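Response regulator (Caulobacter vibrioides, PDB 3T0Y) probably acts, through the sigma-factor-like portion of PhyR held in this construct, as an anti-anti-sigma factor that sequesters a partner protein in the general stress response. Local coordinates at residues P26-Y31 with V68-V73; R98-L103 with R127-A132. All coordinates share one frame; numbering follows the deposited sequence.

Contact 1: residues P26-Y31 with V68-V73; sequences PYIRRY and VALYRV
Ile28 and Tyr71 carry this contact between helix 25-36 and helix 66-80, two members of the all-helical sigma2-like part of PhyR. The axes of the two short segments run 10.9 Å apart at 38°, a spacing wide enough to hold a tyrosine ring between the backbones.

The central interaction is CH-pi. Ile28 CG1 stands anti to the backbone N (chi1 -162°), directed toward helix 66-80, and the chi2 turn of 52° sets CD1 over one face of the Tyr71 ring; CD1 sits 3.4 Å from the ring centroid of Tyr71, almost on the ring normal. The two side chains pass antiparallel, each running toward the other's helix.

Apolar contacts flank this pair. Ile28 CB meets the CD2 methyl of Leu70 at 4.1 Å. Tyr31 CB approaches Tyr71 CE2 at 3.7 Å, and the two tyrosine rings lie oblique, their centroids 5.5 Å apart. Ile28 also packs against Val46 of helix 39-54 and Phe74 of helix 66-80.

The polar end of Tyr71 reaches the backbone of helix 25-36 without bonding to it. Its hydroxyl is hydrogen-bonded to Glu107 of the second subunit, whose carboxylate also forms a salt bridge with Arg30, while Phe109 of that subunit meets the Tyr71 ring edge-to-face. Within the chain, Tyr71 OH rests 3.1 Å from Tyr27 C and 3.4 Å from Tyr27 CB.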
ATOM      1  N   PRO C  26      10.753 -10.126  -8.744  1.00 23.75           N
ATOM      2  CA  PRO C  26       9.820  -9.390  -9.611  1.00 26.57           C
ATOM      3  C   PRO C  26       8.423 -10.007  -9.589  1.00 26.97           C
ATOM      4  O   PRO C  26       7.432  -9.302  -9.801  1.00 29.57           O
ATOM      5  CB  PRO C  26      10.430  -9.547 -11.018  1.00 29.70           C
ATOM      6  CG  PRO C  26      11.863  -9.878 -10.789  1.00 29.87           C
ATOM      7  CD  PRO C  26      11.906 -10.655  -9.492  1.00 31.29           C
ATOM      8  N   TYR C  27       8.338 -11.313  -9.346  1.00 25.15           N
ATOM      9  CA  TYR C  27       7.043 -11.993  -9.383  1.00 23.46           C
ATOM     10  C   TYR C  27       6.239 -11.782  -8.111  1.00 22.22           C
ATOM     11  O   TYR C  27       5.074 -11.444  -8.176  1.00 22.44           O
ATOM     12  CB  TYR C  27       7.227 -13.465  -9.721  1.00 25.32           C
ATOM     13  CG  TYR C  27       7.910 -13.577 -11.052  1.00 32.99           C
ATOM     14  CD1 TYR C  27       7.179 -13.485 -12.230  1.00 33.39           C
ATOM     15  CD2 TYR C  27       9.288 -13.690 -11.139  1.00 33.91           C
ATOM     16  CE1 TYR C  27       7.794 -13.547 -13.454  1.00 37.47           C
ATOM     17  CE2 TYR C  27       9.922 -13.754 -12.368  1.00 38.91           C
ATOM     18  CZ  TYR C  27       9.166 -13.683 -13.521  1.00 42.96           C
ATOM     19  OH  TYR C  27       9.777 -13.740 -14.749  1.00 47.47           O
ATOM     20  N   ILE C  28       6.883 -11.911  -6.959  1.00 24.38           N
ATOM     21  CA  ILE C  28       6.216 -11.612  -5.717  1.00 22.96           C
ATOM     22  C   ILE C  28       5.762 -10.151  -5.729  1.00 26.14           C
ATOM     23  O   ILE C  28       4.732  -9.817  -5.150  1.00 24.48           O
ATOM     24  CB  ILE C  28       7.097 -11.969  -4.480  1.00 23.87           C
ATOM     25  CG1 ILE C  28       6.248 -12.072  -3.215  1.00 22.81           C
ATOM     26  CG2 ILE C  28       8.218 -10.972  -4.279  1.00 24.90           C
ATOM     27  CD1 ILE C  28       5.068 -12.995  -3.366  1.00 21.56           C
ATOM     28  N   ARG C  29       6.480  -9.273  -6.425  1.00 23.12           N
ATOM     29  CA  ARG C  29       6.032  -7.879  -6.438  1.00 21.39           C
ATOM     30  C   ARG C  29       4.762  -7.761  -7.234  1.00 23.54           C
ATOM     31  O   ARG C  29       3.876  -6.970  -6.887  1.00 20.63           O
ATOM     32  CB  ARG C  29       7.061  -6.927  -7.039  1.00 24.22           C
ATOM     33  CG  ARG C  29       8.357  -6.818  -6.295  1.00 25.32           C
ATOM     34  CD  ARG C  29       9.245  -5.769  -6.980  1.00 31.79           C
ATOM     35  NE  ARG C  29       8.820  -4.399  -6.691  1.00 30.55           N
ATOM     36  CZ  ARG C  29       8.893  -3.385  -7.549  1.00 36.54           C
ATOM     37  NH1 ARG C  29       9.357  -3.586  -8.778  1.00 32.98           N
ATOM     38  NH2 ARG C  29       8.490  -2.170  -7.182  1.00 35.00           N
ATOM     39  N   ARG C  30       4.687  -8.519  -8.327  1.00 23.61           N
ATOM     40  CA  ARG C  30       3.490  -8.497  -9.148  1.00 25.19           C
ATOM     41  C   ARG C  30       2.318  -8.973  -8.303  1.00 24.54           C
ATOM     42  O   ARG C  30       1.265  -8.357  -8.301  1.00 22.38           O
ATOM     43  CB  ARG C  30       3.628  -9.383 -10.391  1.00 25.09           C
ATOM     44  CG  ARG C  30       2.345  -9.437 -11.225  1.00 27.98           C
ATOM     45  CD  ARG C  30       2.422 -10.461 -12.337  1.00 29.17           C
ATOM     46  NE  ARG C  30       2.827 -11.751 -11.808  1.00 22.65           N
ATOM     47  CZ  ARG C  30       3.214 -12.781 -12.540  1.00 30.44           C
ATOM     48  NH1 ARG C  30       3.260 -12.684 -13.863  1.00 35.76           N
ATOM     49  NH2 ARG C  30       3.589 -13.897 -11.938  1.00 22.42           N
ATOM     50  N   TYR C  31       2.509 -10.076  -7.585  1.00 22.87           N
ATOM     51  CA  TYR C  31       1.420 -10.642  -6.801  1.00 23.01           C
ATOM     52  C   TYR C  31       1.006  -9.659  -5.703  1.00 20.90           C
ATOM     53  O   TYR C  31      -0.179  -9.391  -5.506  1.00 20.25           O
ATOM     54  CB  TYR C  31       1.844 -11.972  -6.197  1.00 15.98           C
ATOM     55  CG  TYR C  31       0.845 -12.540  -5.232  1.00 17.05           C
ATOM     56  CD1 TYR C  31      -0.391 -12.992  -5.680  1.00 19.39           C
ATOM     57  CD2 TYR C  31       1.129 -12.627  -3.869  1.00 15.21           C
ATOM     58  CE1 TYR C  31      -1.324 -13.506  -4.807  1.00 15.69           C
ATOM     59  CE2 TYR C  31       0.205 -13.148  -2.985  1.00 17.05           C
ATOM     60  CZ  TYR C  31      -1.031 -13.592  -3.473  1.00 17.59           C
ATOM     61  OH  TYR C  31      -1.970 -14.136  -2.628  1.00 14.94           O
ATOM     62  N   VAL C  68       7.694 -21.119  -4.258  1.00 21.97           N
ATOM     63  CA  VAL C  68       6.485 -21.494  -3.527  1.00 22.97           C
ATOM     64  C   VAL C  68       6.641 -21.158  -2.040  1.00 23.93           C
ATOM     65  O   VAL C  68       5.732 -20.601  -1.421  1.00 19.47           O
ATOM     66  CB  VAL C  68       6.114 -22.975  -3.757  1.00 21.58           C
ATOM     67  CG1 VAL C  68       5.045 -23.452  -2.781  1.00 17.27           C
ATOM     68  CG2 VAL C  68       5.654 -23.198  -5.200  1.00 17.37           C
ATOM     69  N   ALA C  69       7.809 -21.458  -1.487  1.00 20.59           N
ATOM     70  CA  ALA C  69       8.087 -21.204  -0.080  1.00 18.62           C
ATOM     71  C   ALA C  69       8.097 -19.708   0.222  1.00 19.38           C
ATOM     72  O   ALA C  69       7.689 -19.281   1.292  1.00 22.85           O
ATOM     73  CB  ALA C  69       9.430 -21.861   0.328  1.00 21.65           C
ATOM     74  N   LEU C  70       8.538 -18.910  -0.738  1.00 20.88           N
ATOM     75  CA  LEU C  70       8.533 -17.461  -0.593  1.00 20.15           C
ATOM     76  C   LEU C  70       7.099 -16.909  -0.500  1.00 24.91           C
ATOM     77  O   LEU C  70       6.778 -16.130   0.398  1.00 20.10           O
ATOM     78  CB  LEU C  70       9.239 -16.812  -1.782  1.00 20.93           C
ATOM     79  CG  LEU C  70       9.179 -15.288  -1.833  1.00 22.80           C
ATOM     80  CD1 LEU C  70       9.854 -14.663  -0.604  1.00 17.26           C
ATOM     81  CD2 LEU C  70       9.768 -14.731  -3.133  1.00 23.59           C
ATOM     82  N   TYR C  71       6.236 -17.311  -1.425  1.00 20.90           N
ATOM     83  CA  TYR C  71       4.851 -16.863  -1.375  1.00 19.54           C
ATOM     84  C   TYR C  71       4.137 -17.397  -0.152  1.00 16.98           C
ATOM     85  O   TYR C  71       3.234 -16.765   0.343  1.00 18.78           O
ATOM     86  CB  TYR C  71       4.085 -17.326  -2.598  1.00 19.38           C
ATOM     87  CG  TYR C  71       4.349 -16.546  -3.857  1.00 22.45           C
ATOM     88  CD1 TYR C  71       5.620 -16.486  -4.414  1.00 20.86           C
ATOM     89  CD2 TYR C  71       3.306 -15.908  -4.518  1.00 19.26           C
ATOM     90  CE1 TYR C  71       5.846 -15.809  -5.587  1.00 20.79           C
ATOM     91  CE2 TYR C  71       3.518 -15.218  -5.684  1.00 19.17           C
ATOM     92  CZ  TYR C  71       4.791 -15.179  -6.223  1.00 22.17           C
ATOM     93  OH  TYR C  71       4.995 -14.507  -7.401  1.00 20.29           O
ATOM     94  N   ARG C  72       4.509 -18.583   0.311  1.00 16.54           N
ATOM     95  CA  ARG C  72       3.976 -19.093   1.574  1.00 18.37           C
ATOM     96  C   ARG C  72       4.308 -18.146   2.724  1.00 18.79           C
ATOM     97  O   ARG C  72       3.441 -17.837   3.535  1.00 21.03           O
ATOM     98  CB  ARG C  72       4.498 -20.513   1.863  1.00 20.95           C
ATOM     99  CG  ARG C  72       3.944 -21.118   3.126  1.00 21.92           C
ATOM    100  CD  ARG C  72       4.446 -22.549   3.328  1.00 27.52           C
ATOM    101  NE  ARG C  72       4.262 -23.020   4.701  1.00 27.30           N
ATOM    102  CZ  ARG C  72       3.263 -23.794   5.121  1.00 32.33           C
ATOM    103  NH1 ARG C  72       2.322 -24.214   4.283  1.00 26.89           N
ATOM    104  NH2 ARG C  72       3.209 -24.158   6.397  1.00 37.44           N
ATOM    105  N   VAL C  73       5.547 -17.655   2.783  1.00 18.60           N
ATOM    106  CA  VAL C  73       5.898 -16.704   3.837  1.00 20.01           C
ATOM    107  C   VAL C  73       5.195 -15.359   3.646  1.00 23.69           C
ATOM    108  O   VAL C  73       4.679 -14.779   4.604  1.00 26.04           O
ATOM    109  CB  VAL C  73       7.409 -16.479   3.970  1.00 24.38           C
ATOM    110  CG1 VAL C  73       7.680 -15.276   4.888  1.00 27.00           C
ATOM    111  CG2 VAL C  73       8.075 -17.712   4.518  1.00 23.55           C
TER

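Contact 2: residues R98-L103 with R127-A132; sequences RQAFLL and RLIGDA
Ala100 of helix 95-106 points its methyl at helix 122-140 and touches two consecutive residues there: CB lies 3.6 Å from Leu128 CB and 4.0 Å from Ile129 CG1. Small side chains at Ala100 and Ala132 let the helices come close, the axes of the two short segments lying 7.8 Å apart and nearly perpendicular at 94°. Ile129 CG1, anti to its own carbonyl carbon (chi1 -67°), leans on the Ala100 backbone as well, 3.8 Å from Ala100 O.

One residue further on, Phe101 meets Ala132. The methyl of Ala132 lies 3.7 Å from Phe101 CB and 4.0 Å from Phe101 CG, so contact is made at the root of the aromatic side chain, with the methyl oblique to the ring. Phe101 also packs on an apolar side chain of the partner protein.

The crossing belongs to the sigma-like helix-turn-helix family region of PhyR; the side chains that meet are apolar, and one also rests on a backbone carbonyl. A polar tie lies just beside it, where Asp131 OD2 is hydrogen-bonded to Ser97 OG. Leu118 of helix 111-118 packs on Ala100 and Leu103, while Ile93 in the loop before helix 95-106 touches Ala132.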
ATOM      1  N   ARG C  98      -7.709   4.041   2.114  1.00 19.80           N
ATOM      2  CA  ARG C  98      -6.793   4.410   3.187  1.00 23.62           C
ATOM      3  C   ARG C  98      -6.466   5.899   3.197  1.00 21.68           C
ATOM      4  O   ARG C  98      -6.333   6.517   4.258  1.00 22.95           O
ATOM      5  CB  ARG C  98      -5.493   3.637   3.059  1.00 15.65           C
ATOM      6  CG  ARG C  98      -4.704   3.623   4.348  1.00 22.87           C
ATOM      7  CD  ARG C  98      -3.738   2.465   4.348  1.00 30.74           C
ATOM      8  NE  ARG C  98      -2.733   2.637   3.325  1.00 34.83           N
ATOM      9  CZ  ARG C  98      -2.470   1.797   2.337  1.00 22.64           C
ATOM     10  NH1 ARG C  98      -3.130   0.660   2.200  1.00 28.30           N
ATOM     11  NH2 ARG C  98      -1.502   2.115   1.482  1.00 23.49           N
ATOM     12  N   GLN C  99      -6.275   6.458   2.009  1.00 19.41           N
ATOM     13  CA  GLN C  99      -6.044   7.884   1.881  1.00 20.88           C
ATOM     14  C   GLN C  99      -7.211   8.699   2.457  1.00 19.50           C
ATOM     15  O   GLN C  99      -7.013   9.549   3.318  1.00 16.27           O
ATOM     16  CB  GLN C  99      -5.837   8.218   0.412  1.00 23.05           C
ATOM     17  CG  GLN C  99      -4.659   7.490  -0.180  1.00 22.13           C
ATOM     18  CD  GLN C  99      -4.584   7.622  -1.686  1.00 28.52           C
ATOM     19  OE1 GLN C  99      -5.401   8.291  -2.309  1.00 32.92           O
ATOM     20  NE2 GLN C  99      -3.603   6.974  -2.278  1.00 36.44           N
ATOM     21  N   ALA C 100      -8.418   8.401   1.983  1.00 16.14           N
ATOM     22  CA  ALA C 100      -9.620   9.119   2.355  1.00 18.75           C
ATOM     23  C   ALA C 100      -9.837   9.002   3.847  1.00 21.99           C
ATOM     24  O   ALA C 100     -10.213   9.963   4.515  1.00 22.64           O
ATOM     25  CB  ALA C 100     -10.785   8.552   1.628  1.00 18.67           C
ATOM     26  N   PHE C 101      -9.601   7.810   4.367  1.00 21.23           N
ATOM     27  CA  PHE C 101      -9.762   7.562   5.780  1.00 23.39           C
ATOM     28  C   PHE C 101      -8.729   8.338   6.607  1.00 23.39           C
ATOM     29  O   PHE C 101      -9.082   8.977   7.595  1.00 23.73           O
ATOM     30  CB  PHE C 101      -9.645   6.061   6.065  1.00 24.72           C
ATOM     31  CG  PHE C 101      -9.753   5.717   7.519  1.00 28.29           C
ATOM     32  CD1 PHE C 101     -10.988   5.735   8.162  1.00 32.29           C
ATOM     33  CD2 PHE C 101      -8.629   5.367   8.249  1.00 29.51           C
ATOM     34  CE1 PHE C 101     -11.100   5.400   9.515  1.00 33.77           C
ATOM     35  CE2 PHE C 101      -8.733   5.035   9.606  1.00 32.55           C
ATOM     36  CZ  PHE C 101      -9.969   5.056  10.236  1.00 29.94           C
ATOM     37  N   LEU C 102      -7.459   8.289   6.214  1.00 16.27           N
ATOM     38  CA  LEU C 102      -6.436   8.970   6.985  1.00 17.84           C
ATOM     39  C   LEU C 102      -6.543  10.484   6.881  1.00 23.45           C
ATOM     40  O   LEU C 102      -6.240  11.186   7.841  1.00 22.42           O
ATOM     41  CB  LEU C 102      -5.020   8.507   6.602  1.00 21.92           C
ATOM     42  CG  LEU C 102      -4.674   7.064   6.976  1.00 23.87           C
ATOM     43  CD1 LEU C 102      -3.309   6.740   6.468  1.00 26.15           C
ATOM     44  CD2 LEU C 102      -4.726   6.860   8.475  1.00 25.36           C
ATOM     45  N   LEU C 103      -6.956  10.996   5.722  1.00 21.05           N
ATOM     46  CA  LEU C 103      -7.074  12.435   5.573  1.00 20.80           C
ATOM     47  C   LEU C 103      -8.090  12.967   6.595  1.00 24.88           C
ATOM     48  O   LEU C 103      -7.895  14.027   7.176  1.00 22.01           O
ATOM     49  CB  LEU C 103      -7.482  12.823   4.152  1.00 15.05           C
ATOM     50  CG  LEU C 103      -6.341  12.678   3.148  1.00 18.53           C
ATOM     51  CD1 LEU C 103      -6.901  12.680   1.734  1.00 20.99           C
ATOM     52  CD2 LEU C 103      -5.303  13.801   3.331  1.00 17.72           C
ATOM     53  N   ARG C 127     -17.808   7.258  -0.017  1.00 27.75           N
ATOM     54  CA  ARG C 127     -17.756   5.846  -0.378  1.00 32.86           C
ATOM     55  C   ARG C 127     -16.454   5.282   0.152  1.00 33.90           C
ATOM     56  O   ARG C 127     -16.430   4.266   0.852  1.00 30.57           O
ATOM     57  CB  ARG C 127     -17.815   5.664  -1.906  1.00 35.42           C
ATOM     58  CG  ARG C 127     -17.705   4.204  -2.357  1.00 49.15           C
ATOM     59  CD  ARG C 127     -17.603   4.044  -3.882  1.00 55.46           C
ATOM     60  NE  ARG C 127     -16.230   4.133  -4.394  1.00 51.75           N
ATOM     61  CZ  ARG C 127     -15.282   3.215  -4.191  1.00 53.80           C
ATOM     62  NH1 ARG C 127     -15.530   2.132  -3.460  1.00 46.52           N
ATOM     63  NH2 ARG C 127     -14.072   3.390  -4.709  1.00 50.48           N
ATOM     64  N   LEU C 128     -15.367   5.968  -0.200  1.00 33.95           N
ATOM     65  CA  LEU C 128     -14.024   5.538   0.150  1.00 25.13           C
ATOM     66  C   LEU C 128     -13.867   5.368   1.651  1.00 23.42           C
ATOM     67  O   LEU C 128     -13.339   4.376   2.107  1.00 25.78           O
ATOM     68  CB  LEU C 128     -12.998   6.519  -0.408  1.00 23.84           C
ATOM     69  CG  LEU C 128     -12.756   6.321  -1.900  1.00 23.10           C
ATOM     70  CD1 LEU C 128     -11.900   7.447  -2.462  1.00 25.29           C
ATOM     71  CD2 LEU C 128     -12.095   4.962  -2.123  1.00 26.03           C
ATOM     72  N   ILE C 129     -14.332   6.339   2.419  1.00 28.46           N
ATOM     73  CA  ILE C 129     -14.269   6.239   3.869  1.00 30.04           C
ATOM     74  C   ILE C 129     -15.164   5.102   4.354  1.00 28.25           C
ATOM     75  O   ILE C 129     -14.869   4.439   5.355  1.00 29.61           O
ATOM     76  CB  ILE C 129     -14.762   7.524   4.538  1.00 28.38           C
ATOM     77  CG1 ILE C 129     -13.811   8.693   4.253  1.00 26.02           C
ATOM     78  CG2 ILE C 129     -14.894   7.310   6.037  1.00 29.84           C
ATOM     79  CD1 ILE C 129     -14.416  10.053   4.669  1.00 23.31           C
ATOM     80  N   GLY C 130     -16.274   4.896   3.654  1.00 26.27           N
ATOM     81  CA  GLY C 130     -17.187   3.826   4.009  1.00 24.00           C
ATOM     82  C   GLY C 130     -16.443   2.513   3.887  1.00 30.51           C
ATOM     83  O   GLY C 130     -16.359   1.733   4.846  1.00 32.29           O
ATOM     84  N   ASP C 131     -15.866   2.292   2.704  1.00 30.25           N
ATOM     85  CA  ASP C 131     -15.083   1.078   2.423  1.00 30.05           C
ATOM     86  C   ASP C 131     -13.981   0.829   3.452  1.00 33.43           C
ATOM     87  O   ASP C 131     -13.799  -0.300   3.887  1.00 32.22           O
ATOM     88  CB  ASP C 131     -14.467   1.142   1.016  1.00 30.65           C
ATOM     89  CG  ASP C 131     -13.617  -0.070   0.703  1.00 36.16           C
ATOM     90  OD1 ASP C 131     -14.201  -1.153   0.483  1.00 37.11           O
ATOM     91  OD2 ASP C 131     -12.372   0.049   0.685  1.00 30.67           O
ATOM     92  N   ALA C 132     -13.226   1.872   3.818  1.00 28.12           N
ATOM     93  CA  ALA C 132     -12.205   1.723   4.847  1.00 30.12           C
ATOM     94  C   ALA C 132     -12.847   1.314   6.172  1.00 32.81           C
ATOM     95  O   ALA C 132     -12.319   0.475   6.907  1.00 30.86           O
ATOM     96  CB  ALA C 132     -11.385   3.005   5.011  1.00 27.30           C
TER

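How the contacts relate
Contacts 1 and 2 follow one another along the chain and join different helix pairs in different family regions, on opposite sides of the chain's centre; their own centres are 28 Å apart. Both are largely buried, with similar buried areas. Contact 1 joins widely spaced helices through an aromatic ring that fills the gap, whereas contact 2 brings nearly perpendicular helices together on alanine methyls. Their polar surroundings differ too: 26-31 and 68-73 share an acidic partner on the second subunit, while beside contact 2 Asp131 of 127-132 is hydrogen-bonded to Ser97, the residue just before 98-103. Both contacts adjoin the second subunit, and both touch the other protein in the assembly.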